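Local coordinates for protein 3-alpha-hydroxysteroid dehydrogenase (Pseudomonas sp., PDB 2DKN) that catalyses the reversible oxidation of 3-alpha-hydroxysteroids to 3-oxosteroids, using the NAD(H) coenzyme bound by its Rossmann fold, at residues V3-G8 with I29-G34; A36-D41 with A53-R58; A15-L20 with E219-I224. One frame throughout, in Å; residues are numbered along the deposited sequence.

Contact 1: V3-G8 with I29-G34. With NAI (1,4-dihydronicotinamide adenine dinucleotide), chain C.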
loop_
_atom_site.group_PDB
_atom_site.type_symbol
_atom_site.label_atom_id
_atom_site.label_comp_id
_atom_site.label_asym_id
_atom_site.label_seq_id
_atom_site.Cartn_x
_atom_site.Cartn_y
_atom_site.Cartn_z
ATOM N N VAL A 3 3.151 16.773 -16.217
ATOM C CA VAL A 3 3.834 17.784 -15.401
ATOM C C VAL A 3 3.520 17.483 -13.933
ATOM O O VAL A 3 2.357 17.454 -13.536
ATOM C CB VAL A 3 3.332 19.189 -15.725
ATOM C CG1 VAL A 3 4.027 20.242 -14.828
ATOM C CG2 VAL A 3 3.557 19.484 -17.225
ATOM N N ILE A 4 4.566 17.229 -13.156
ATOM C CA ILE A 4 4.407 16.764 -11.780
ATOM C C ILE A 4 5.265 17.621 -10.858
ATOM O O ILE A 4 6.462 17.785 -11.109
ATOM C CB ILE A 4 4.833 15.300 -11.638
ATOM C CG1 ILE A 4 4.014 14.404 -12.573
ATOM C CG2 ILE A 4 4.671 14.836 -10.174
ATOM C CD1 ILE A 4 4.799 13.220 -13.039
ATOM N N ALA A 5 4.645 18.170 -9.805
ATOM C CA ALA A 5 5.354 18.915 -8.764
ATOM C C ALA A 5 5.748 17.984 -7.628
ATOM O O ALA A 5 4.952 17.139 -7.204
ATOM C CB ALA A 5 4.472 20.024 -8.229
ATOM N N ILE A 6 6.965 18.159 -7.110
ATOM C CA ILE A 6 7.456 17.302 -6.017
ATOM C C ILE A 6 8.064 18.192 -4.925
ATOM O O ILE A 6 9.073 18.867 -5.173
ATOM C CB ILE A 6 8.584 16.365 -6.494
ATOM C CG1 ILE A 6 8.108 15.419 -7.591
ATOM C CG2 ILE A 6 9.149 15.538 -5.287
ATOM C CD1 ILE A 6 9.267 14.504 -8.123
ATOM N N THR A 7 7.461 18.222 -3.737
ATOM C CA THR A 7 8.109 18.916 -2.624
ATOM C C THR A 7 9.146 17.989 -2.023
ATOM O O THR A 7 8.959 16.765 -2.022
ATOM C CB THR A 7 7.129 19.354 -1.525
ATOM O OG1 THR A 7 6.688 18.199 -0.780
ATOM C CG2 THR A 7 5.936 20.121 -2.134
ATOM N N GLY A 8 10.248 18.561 -1.540
ATOM C CA GLY A 8 11.368 17.771 -1.021
ATOM C C GLY A 8 12.241 17.119 -2.096
ATOM O O GLY A 8 12.866 16.089 -1.864
ATOM N N ILE A 29 8.595 19.657 -11.508
ATOM C CA ILE A 29 8.791 20.944 -10.866
ATOM C C ILE A 29 9.207 20.682 -9.417
ATOM O O ILE A 29 8.413 20.184 -8.629
ATOM C CB ILE A 29 7.504 21.784 -10.898
ATOM C CG1 ILE A 29 7.092 22.076 -12.362
ATOM C CG2 ILE A 29 7.700 23.060 -10.097
ATOM C CD1 ILE A 29 5.645 22.510 -12.502
ATOM N N GLY A 30 10.456 20.969 -9.075
ATOM C CA GLY A 30 10.943 20.629 -7.732
ATOM C C GLY A 30 10.784 21.796 -6.768
ATOM O O GLY A 30 11.033 22.941 -7.138
ATOM N N ILE A 31 10.350 21.503 -5.537
ATOM C CA ILE A 31 10.234 22.522 -4.493
ATOM C C ILE A 31 11.023 22.035 -3.275
ATOM O O ILE A 31 10.836 20.900 -2.824
ATOM C CB ILE A 31 8.755 22.741 -4.048
ATOM C CG1 ILE A 31 7.838 23.062 -5.245
ATOM C CG2 ILE A 31 8.659 23.822 -2.937
ATOM C CD1 ILE A 31 7.125 21.837 -5.798
ATOM N N ASP A 32 11.935 22.860 -2.765
ATOM C CA ASP A 32 12.686 22.464 -1.581
ATOM C C ASP A 32 13.198 23.751 -0.919
ATOM O O ASP A 32 12.945 24.831 -1.433
ATOM C CB ASP A 32 13.842 21.558 -1.972
ATOM C CG ASP A 32 14.228 20.587 -0.864
ATOM O OD1 ASP A 32 14.009 19.364 -1.033
ATOM O OD2 ASP A 32 14.753 21.044 0.180
ATOM N N ARG A 33 13.905 23.620 0.197
ATOM C CA ARG A 33 14.487 24.801 0.881
ATOM C C ARG A 33 15.506 25.494 -0.002
ATOM O O ARG A 33 15.666 26.718 0.056
ATOM C CB ARG A 33 15.162 24.392 2.198
ATOM C CG ARG A 33 14.163 23.977 3.294
ATOM C CD ARG A 33 14.904 23.488 4.527
ATOM N NE ARG A 33 15.626 22.235 4.280
ATOM C CZ ARG A 33 16.599 21.762 5.053
ATOM N NH1 ARG A 33 17.178 20.594 4.754
ATOM N NH2 ARG A 33 17.013 22.467 6.112
ATOM N N GLY A 34 16.201 24.693 -0.796
ATOM C CA GLY A 34 17.223 25.179 -1.703
ATOM C C GLY A 34 17.486 24.088 -2.714
ATOM O O GLY A 34 16.926 22.967 -2.598
HETATM P PA NAI C . 15.499 13.858 3.190
HETATM O O1A NAI C . 15.890 14.717 4.322
HETATM O O2A NAI C . 16.582 13.229 2.399
HETATM O O5B NAI C . 14.577 14.689 2.178
HETATM C C5B NAI C . 13.562 15.528 2.649
HETATM C C4B NAI C . 13.606 16.802 1.817
HETATM O O4B NAI C . 12.565 17.611 2.333
HETATM C C3B NAI C . 14.920 17.567 1.964
HETATM O O3B NAI C . 15.423 17.976 0.707
HETATM C C2B NAI C . 14.474 18.788 2.748
HETATM O O2B NAI C . 15.238 19.949 2.503
HETATM C C1B NAI C . 13.003 18.934 2.346
HETATM N N9A NAI C . 12.383 19.765 3.387
HETATM C C8A NAI C . 12.376 19.546 4.750
HETATM N N7A NAI C . 11.772 20.613 5.332
HETATM C C5A NAI C . 11.422 21.511 4.364
HETATM C C6A NAI C . 10.803 22.767 4.385
HETATM N N6A NAI C . 10.548 23.436 5.529
HETATM N N1A NAI C . 10.591 23.420 3.186
HETATM C C2A NAI C . 10.982 22.863 1.988
HETATM N N3A NAI C . 11.594 21.630 1.961
HETATM C C4A NAI C . 11.817 20.976 3.139
HETATM O O3 NAI C . 14.503 12.780 3.836
HETATM P PN NAI C . 13.670 11.615 3.096
HETATM O O1N NAI C . 13.804 11.667 1.631
HETATM O O2N NAI C . 14.032 10.361 3.782
HETATM O O5D NAI C . 12.186 12.035 3.535
HETATM C C5D NAI C . 11.166 12.253 2.571
HETATM C C4D NAI C . 9.842 11.979 3.274
HETATM O O4D NAI C . 9.818 10.603 3.638
HETATM C C3D NAI C . 9.665 12.769 4.569
HETATM O O3D NAI C . 8.305 13.180 4.639
HETATM C C2D NAI C . 9.886 11.714 5.651
HETATM O O2D NAI C . 9.142 12.001 6.802
HETATM C C1D NAI C . 9.357 10.462 4.965
HETATM N N1N NAI C . 9.864 9.201 5.572
HETATM C C2N NAI C . 11.205 8.938 5.576
HETATM C C3N NAI C . 11.671 7.759 6.136
HETATM C C7N NAI C . 13.143 7.436 6.089
HETATM O O7N NAI C . 13.533 6.314 6.803
HETATM N N7N NAI C . 14.014 8.187 5.388
HETATM C C4N NAI C . 10.768 6.831 6.690
HETATM C C5N NAI C . 9.385 7.103 6.640
HETATM C C6N NAI C . 8.958 8.298 6.080
#

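Contact 2: A36-D41 with A53-R58. With NAI (1,4-dihydronicotinamide adenine dinucleotide), chain C.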
loop_
_atom_site.group_PDB
_atom_site.type_symbol
_atom_site.label_atom_id
_atom_site.label_comp_id
_atom_site.label_asym_id
_atom_site.label_seq_id
_atom_site.Cartn_x
_atom_site.Cartn_y
_atom_site.Cartn_z
ATOM N N ALA A 36 16.601 23.677 -5.838
ATOM C CA ALA A 36 15.368 23.219 -6.490
ATOM C C ALA A 36 14.889 24.305 -7.421
ATOM O O ALA A 36 15.318 25.444 -7.287
ATOM C CB ALA A 36 14.280 22.889 -5.437
ATOM N N ASP A 37 14.003 23.951 -8.352
ATOM C CA ASP A 37 13.349 24.930 -9.218
ATOM C C ASP A 37 12.724 26.040 -8.399
ATOM O O ASP A 37 12.826 27.217 -8.746
ATOM C CB ASP A 37 12.237 24.271 -10.043
ATOM C CG ASP A 37 12.748 23.189 -10.946
ATOM O OD1 ASP A 37 12.063 22.150 -11.064
ATOM O OD2 ASP A 37 13.852 23.366 -11.527
ATOM N N ILE A 38 12.053 25.661 -7.314
ATOM C CA ILE A 38 11.344 26.598 -6.466
ATOM C C ILE A 38 11.892 26.451 -5.056
ATOM O O ILE A 38 11.840 25.360 -4.484
ATOM C CB ILE A 38 9.835 26.297 -6.475
ATOM C CG1 ILE A 38 9.236 26.540 -7.867
ATOM C CG2 ILE A 38 9.073 27.149 -5.436
ATOM C CD1 ILE A 38 7.844 25.958 -7.963
ATOM N N GLU A 39 12.448 27.536 -4.512
ATOM C CA GLU A 39 13.065 27.500 -3.187
ATOM C C GLU A 39 12.101 28.171 -2.237
ATOM O O GLU A 39 11.760 29.355 -2.408
ATOM C CB GLU A 39 14.460 28.166 -3.194
ATOM C CG GLU A 39 15.322 27.584 -4.284
ATOM C CD GLU A 39 16.808 27.907 -4.205
ATOM O OE1 GLU A 39 17.223 28.811 -3.460
ATOM O OE2 GLU A 39 17.567 27.216 -4.919
ATOM N N ALA A 40 11.603 27.397 -1.276
ATOM C CA ALA A 40 10.581 27.886 -0.364
ATOM C C ALA A 40 10.623 27.101 0.936
ATOM O O ALA A 40 10.926 25.892 0.947
ATOM C CB ALA A 40 9.197 27.774 -0.996
ATOM N N ASP A 41 10.314 27.800 2.025
ATOM C CA ASP A 41 10.276 27.213 3.350
ATOM C C ASP A 41 8.832 26.799 3.668
ATOM O O ASP A 41 7.991 27.621 4.005
ATOM C CB ASP A 41 10.823 28.213 4.388
ATOM C CG ASP A 41 10.687 27.704 5.835
ATOM O OD1 ASP A 41 10.892 28.495 6.795
ATOM O OD2 ASP A 41 10.385 26.506 6.023
ATOM N N ALA A 53 2.169 29.671 -5.442
ATOM C CA ALA A 53 2.160 30.658 -6.547
ATOM C C ALA A 53 3.204 30.310 -7.599
ATOM O O ALA A 53 2.937 30.379 -8.809
ATOM C CB ALA A 53 2.368 32.086 -6.020
ATOM N N ALA A 54 4.391 29.917 -7.140
ATOM C CA ALA A 54 5.479 29.545 -8.039
ATOM C C ALA A 54 5.175 28.277 -8.846
ATOM O O ALA A 54 5.474 28.196 -10.053
ATOM C CB ALA A 54 6.766 29.380 -7.271
ATOM N N VAL A 55 4.593 27.277 -8.194
ATOM C CA VAL A 55 4.177 26.082 -8.930
ATOM C C VAL A 55 3.138 26.452 -9.997
ATOM O O VAL A 55 3.266 26.027 -11.141
ATOM C CB VAL A 55 3.617 24.969 -8.000
ATOM C CG1 VAL A 55 2.976 23.863 -8.836
ATOM C CG2 VAL A 55 4.740 24.409 -7.080
ATOM N N LEU A 56 2.110 27.217 -9.621
ATOM C CA LEU A 56 1.062 27.612 -10.580
ATOM C C LEU A 56 1.658 28.322 -11.790
ATOM O O LEU A 56 1.274 28.053 -12.928
ATOM C CB LEU A 56 0.015 28.498 -9.921
ATOM C CG LEU A 56 -0.852 27.780 -8.870
ATOM C CD1 LEU A 56 -1.759 28.769 -8.100
ATOM C CD2 LEU A 56 -1.679 26.684 -9.525
ATOM N N ASP A 57 2.602 29.222 -11.535
ATOM C CA ASP A 57 3.249 29.932 -12.630
ATOM C C ASP A 57 3.968 28.934 -13.539
ATOM O O ASP A 57 3.828 28.983 -14.762
ATOM C CB ASP A 57 4.237 30.971 -12.095
ATOM C CG ASP A 57 4.979 31.681 -13.208
ATOM O OD1 ASP A 57 4.304 32.266 -14.072
ATOM O OD2 ASP A 57 6.225 31.633 -13.228
ATOM N N ARG A 58 4.728 28.021 -12.947
ATOM C CA ARG A 58 5.540 27.095 -13.746
ATOM C C ARG A 58 4.717 26.100 -14.572
ATOM O O ARG A 58 5.157 25.663 -15.645
ATOM C CB ARG A 58 6.585 26.382 -12.883
ATOM C CG ARG A 58 7.732 27.315 -12.510
ATOM C CD ARG A 58 8.835 26.673 -11.699
ATOM N NE ARG A 58 10.118 27.359 -11.920
ATOM C CZ ARG A 58 10.482 28.523 -11.375
ATOM N NH1 ARG A 58 9.674 29.196 -10.546
ATOM N NH2 ARG A 58 11.675 29.027 -11.670
HETATM P PA NAI C . 15.499 13.858 3.190
HETATM O O1A NAI C . 15.890 14.717 4.322
HETATM O O2A NAI C . 16.582 13.229 2.399
HETATM O O5B NAI C . 14.577 14.689 2.178
HETATM C C5B NAI C . 13.562 15.528 2.649
HETATM C C4B NAI C . 13.606 16.802 1.817
HETATM O O4B NAI C . 12.565 17.611 2.333
HETATM C C3B NAI C . 14.920 17.567 1.964
HETATM O O3B NAI C . 15.423 17.976 0.707
HETATM C C2B NAI C . 14.474 18.788 2.748
HETATM O O2B NAI C . 15.238 19.949 2.503
HETATM C C1B NAI C . 13.003 18.934 2.346
HETATM N N9A NAI C . 12.383 19.765 3.387
HETATM C C8A NAI C . 12.376 19.546 4.750
HETATM N N7A NAI C . 11.772 20.613 5.332
HETATM C C5A NAI C . 11.422 21.511 4.364
HETATM C C6A NAI C . 10.803 22.767 4.385
HETATM N N6A NAI C . 10.548 23.436 5.529
HETATM N N1A NAI C . 10.591 23.420 3.186
HETATM C C2A NAI C . 10.982 22.863 1.988
HETATM N N3A NAI C . 11.594 21.630 1.961
HETATM C C4A NAI C . 11.817 20.976 3.139
HETATM O O3 NAI C . 14.503 12.780 3.836
HETATM P PN NAI C . 13.670 11.615 3.096
HETATM O O1N NAI C . 13.804 11.667 1.631
HETATM O O2N NAI C . 14.032 10.361 3.782
HETATM O O5D NAI C . 12.186 12.035 3.535
HETATM C C5D NAI C . 11.166 12.253 2.571
HETATM C C4D NAI C . 9.842 11.979 3.274
HETATM O O4D NAI C . 9.818 10.603 3.638
HETATM C C3D NAI C . 9.665 12.769 4.569
HETATM O O3D NAI C . 8.305 13.180 4.639
HETATM C C2D NAI C . 9.886 11.714 5.651
HETATM O O2D NAI C . 9.142 12.001 6.802
HETATM C C1D NAI C . 9.357 10.462 4.965
HETATM N N1N NAI C . 9.864 9.201 5.572
HETATM C C2N NAI C . 11.205 8.938 5.576
HETATM C C3N NAI C . 11.671 7.759 6.136
HETATM C C7N NAI C . 13.143 7.436 6.089
HETATM O O7N NAI C . 13.533 6.314 6.803
HETATM N N7N NAI C . 14.014 8.187 5.388
HETATM C C4N NAI C . 10.768 6.831 6.690
HETATM C C5N NAI C . 9.385 7.103 6.640
HETATM C C6N NAI C . 8.958 8.298 6.080
#

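Contact 3: A15-L20 with E219-I224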
loop_
_atom_site.group_PDB
_atom_site.type_symbol
_atom_site.label_atom_id
_atom_site.label_comp_id
_atom_site.label_asym_id
_atom_site.label_seq_id
_atom_site.Cartn_x
_atom_site.Cartn_y
_atom_site.Cartn_z
ATOM N N ALA A 15 14.303 13.366 -4.322
ATOM C CA ALA A 15 15.373 13.433 -5.326
ATOM C C ALA A 15 15.326 12.192 -6.217
ATOM O O ALA A 15 15.466 12.281 -7.435
ATOM C CB ALA A 15 16.720 13.527 -4.638
ATOM N N ALA A 16 15.095 11.040 -5.602
ATOM C CA ALA A 16 15.043 9.791 -6.357
ATOM C C ALA A 16 13.858 9.818 -7.326
ATOM O O ALA A 16 13.956 9.378 -8.477
ATOM C CB ALA A 16 14.961 8.599 -5.405
ATOM N N LEU A 17 12.735 10.341 -6.848
ATOM C CA LEU A 17 11.518 10.395 -7.638
ATOM C C LEU A 17 11.652 11.415 -8.779
ATOM O O LEU A 17 11.216 11.166 -9.905
ATOM C CB LEU A 17 10.333 10.748 -6.726
ATOM C CG LEU A 17 9.004 10.856 -7.440
ATOM C CD1 LEU A 17 8.550 9.471 -7.988
ATOM C CD2 LEU A 17 7.975 11.437 -6.444
ATOM N N LYS A 18 12.260 12.563 -8.484
ATOM C CA LYS A 18 12.494 13.578 -9.511
ATOM C C LYS A 18 13.285 12.958 -10.663
ATOM O O LYS A 18 12.950 13.135 -11.831
ATOM C CB LYS A 18 13.265 14.760 -8.908
ATOM C CG LYS A 18 13.946 15.710 -9.912
ATOM C CD LYS A 18 14.666 16.846 -9.153
ATOM C CE LYS A 18 15.967 16.316 -8.488
ATOM N NZ LYS A 18 16.765 17.307 -7.630
ATOM N N GLU A 19 14.330 12.213 -10.320
ATOM C CA GLU A 19 15.167 11.562 -11.326
ATOM C C GLU A 19 14.386 10.500 -12.101
ATOM O O GLU A 19 14.411 10.469 -13.333
ATOM C CB GLU A 19 16.352 10.937 -10.625
ATOM C CG GLU A 19 17.283 10.153 -11.512
ATOM C CD GLU A 19 18.582 9.858 -10.789
ATOM O OE1 GLU A 19 19.358 10.812 -10.556
ATOM O OE2 GLU A 19 18.826 8.683 -10.441
ATOM N N LEU A 20 13.699 9.629 -11.375
ATOM C CA LEU A 20 12.850 8.603 -12.005
ATOM C C LEU A 20 11.854 9.185 -13.026
ATOM O O LEU A 20 11.788 8.732 -14.174
ATOM C CB LEU A 20 12.123 7.792 -10.915
ATOM C CG LEU A 20 11.283 6.573 -11.330
ATOM C CD1 LEU A 20 10.943 5.738 -10.092
ATOM C CD2 LEU A 20 10.007 6.990 -12.035
ATOM N N GLU A 219 13.243 2.801 -4.438
ATOM C CA GLU A 219 12.186 1.788 -4.243
ATOM C C GLU A 219 10.891 2.463 -3.772
ATOM O O GLU A 219 9.776 2.095 -4.190
ATOM C CB GLU A 219 12.625 0.712 -3.245
ATOM C CG GLU A 219 13.830 -0.064 -3.732
ATOM C CD GLU A 219 14.252 -1.124 -2.772
ATOM O OE1 GLU A 219 13.891 -2.287 -3.017
ATOM O OE2 GLU A 219 14.945 -0.812 -1.785
ATOM N N VAL A 220 11.033 3.472 -2.924
ATOM C CA VAL A 220 9.872 4.274 -2.532
ATOM C C VAL A 220 9.379 5.108 -3.707
ATOM O O VAL A 220 8.177 5.191 -3.942
ATOM C CB VAL A 220 10.160 5.154 -1.306
ATOM C CG1 VAL A 220 8.934 6.049 -0.993
ATOM C CG2 VAL A 220 10.493 4.258 -0.102
ATOM N N ALA A 221 10.305 5.694 -4.468
ATOM C CA ALA A 221 9.934 6.465 -5.639
ATOM C C ALA A 221 9.104 5.645 -6.637
ATOM O O ALA A 221 8.144 6.158 -7.234
ATOM C CB ALA A 221 11.189 7.007 -6.311
ATOM N N GLU A 222 9.451 4.365 -6.803
ATOM C CA GLU A 222 8.728 3.512 -7.764
ATOM C C GLU A 222 7.298 3.323 -7.315
ATOM O O GLU A 222 6.400 3.343 -8.124
ATOM C CB GLU A 222 9.389 2.140 -7.910
ATOM C CG GLU A 222 10.710 2.159 -8.671
ATOM C CD GLU A 222 10.548 2.159 -10.168
ATOM O OE1 GLU A 222 11.573 1.948 -10.859
ATOM O OE2 GLU A 222 9.424 2.386 -10.669
ATOM N N ALA A 223 7.090 3.119 -6.019
ATOM C CA ALA A 223 5.716 3.023 -5.491
ATOM C C ALA A 223 4.926 4.326 -5.699
ATOM O O ALA A 223 3.736 4.312 -6.075
ATOM C CB ALA A 223 5.750 2.642 -4.043
ATOM N N ILE A 224 5.570 5.460 -5.464
ATOM C CA ILE A 224 4.908 6.742 -5.701
ATOM C C ILE A 224 4.547 6.926 -7.180
ATOM O O ILE A 224 3.426 7.345 -7.514
ATOM C CB ILE A 224 5.785 7.917 -5.227
ATOM C CG1 ILE A 224 6.025 7.825 -3.714
ATOM C CG2 ILE A 224 5.150 9.270 -5.614
ATOM C CD1 ILE A 224 7.123 8.803 -3.220
#

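Contact 1: V3-G8 with I29-G34
I29 lies beside A5 where two parallel strands of the Rossmann fold run together, their axes 14° apart; helix 12-23 links them in a beta-alpha-beta crossover. The amide I29 N donates to I4 O at 2.9 Å, and I29 O takes the amide of I6. On the sheet face shared with A5, T7 and I31, the outer methyl I29 CD1 meets V3 CG1 obliquely at 3.6 Å. G30, opposite I6, carries no side chain; I6, on the opposite face from A5 and I31, packs against helix 12-23. I31 N continues the pairing to I6 O (3.0 Å). Its side chain bends at chi2 (95°), which swings CD1 across to the neighbouring strand, 4.0 Å from A5 CB. I31 O then receives G8 N at 2.7 Å, a short but bent bond closing the pairing where strand 3-7 enters the glycine-rich coenzyme loop. G8 itself has positive phi, and a CB there would crowd NAI O4B. D32 ends its strand as the acidic residue that binds the adenosine ribose, as in NAD-dependent short-chain dehydrogenases: O3B donates to OD1 and O2B to OD2, pairing the diol with the carboxylate, one hydroxyl to each oxygen. A10 N also reaches OD1, while R33 N holds OD2, so both oxygens are gripped twice. O2B in turn accepts two bonds in the plane of the R33 guanidinium, from NH1 and, at 2.9 Å, from NE.

Contact 2: A36-D41 with A53-R58
I38 on the short strand 38-39 faces A54 of helix 45-59 with CA atoms 6.7 Å apart, and no hydrogen bond joins the two segments. This is helix-on-sheet packing at one margin of the Rossmann fold, where strand 38-39 is an edge strand of the chain's sheet and hydrogen-bonds to strand 27-32. I38 carries the contact. Its CG1 lies anti to the carbonyl carbon and the chain runs on extended (chi2 167°), which pushes CD1 into the helix between A54 and V55. CD1 touches A54 CB at 3.7 Å; the I38 and V55 side chains cross at about a right angle, I38 CD1 meeting V55 CG2 at 3.6 Å. The other branch, I38 CG2, rests against A54 CB too, and the same isoleucine packs on I29 and I31, while V55 continues the apolar layer toward L97 of helix 79-102. Replacing I38 by alanine would remove both branches and would probably open a gap in front of A54 and V55, with the R58 stem losing part of its apolar support. That stem, extended from CG to NE, slides past I38 in the opposite direction, CD lying 3.9 Å from I38 CG1. Beyond it the guanidinium turns one face to D37 O, with NH2 the nearest atom at 3.6 Å, offset toward the rim. The opposite charges stay apart, D37 OD2 being 5.5 Å from R58 NE; D37 OD1 instead takes G30 N. Farther along, the segment reaches the coenzyme: A40 O lies 3.2 Å from NAI C2A. D41 OD2, also bonded to S43 OG, accepts the adenine amino group N6A at 3.1 Å.

Contact 3: A15-L20 with E219-I224
A221 CB presses directly onto the backbone of L17, 3.7 Å from its CA, in a close helix-helix packing on one face of the Rossmann-fold sheet. The segments 15-20 and 219-224 cross at -58° with axes 8.4 Å apart, a close approach consistent with the small alanine at the interface. Three residues surround that methyl: L17 through CB, A16 through its own CB at 4.2 Å, and L20 through CD1. L17 then forks over the partner helix. With CG anti to the backbone N (chi1 179°), CD1 comes to A221 O at 3.4 Å, while the L17 and I224 side chains cross at about a right angle, L17 CD2 meeting I224 CG2 at 3.7 Å. No hydrogen bond links the segments, so shape and apolar burial carry the contact. At its more open margin E222 starts away from helix 12-23, but its chain bends at chi2 and brings the carboxylate back beside L20. In the next shell, helix 217-228 is held against the sheet by V220 and A223, which pack on strand 239-242, and by I224 on V181. The same helix also reaches the second subunit: E219 OE1 is hydrogen-bonded to S233 OG of that subunit, and A223 packs on its I235. E222 OE1 has a long, weak ion pair with R218, and L20 CD1 sits over the flat of the carboxylate, 3.6 Å from E222 CD.

How the contacts relate
Contact 1 is the buried centre of the set, a strand pairing made by backbone hydrogen bonds, whereas contacts 2 and 3 are partly buried and join elements by packing, with no hydrogen bond across. Contacts 1 and 2 are neighbours in one sheet: A40 N reaches D32 O, and I38 CD1 packs on I29 CG2. Both also end at the adenosine half of NADH, with ribose at 32-33 and adenine at 40-41. Contact 3 touches contact 1 where I6 CD1 meets L17 and K18 of the crossover helix, and it extends toward the dimer partner. Contacts 2 and 3 do not touch, their centres being about 20 Å apart.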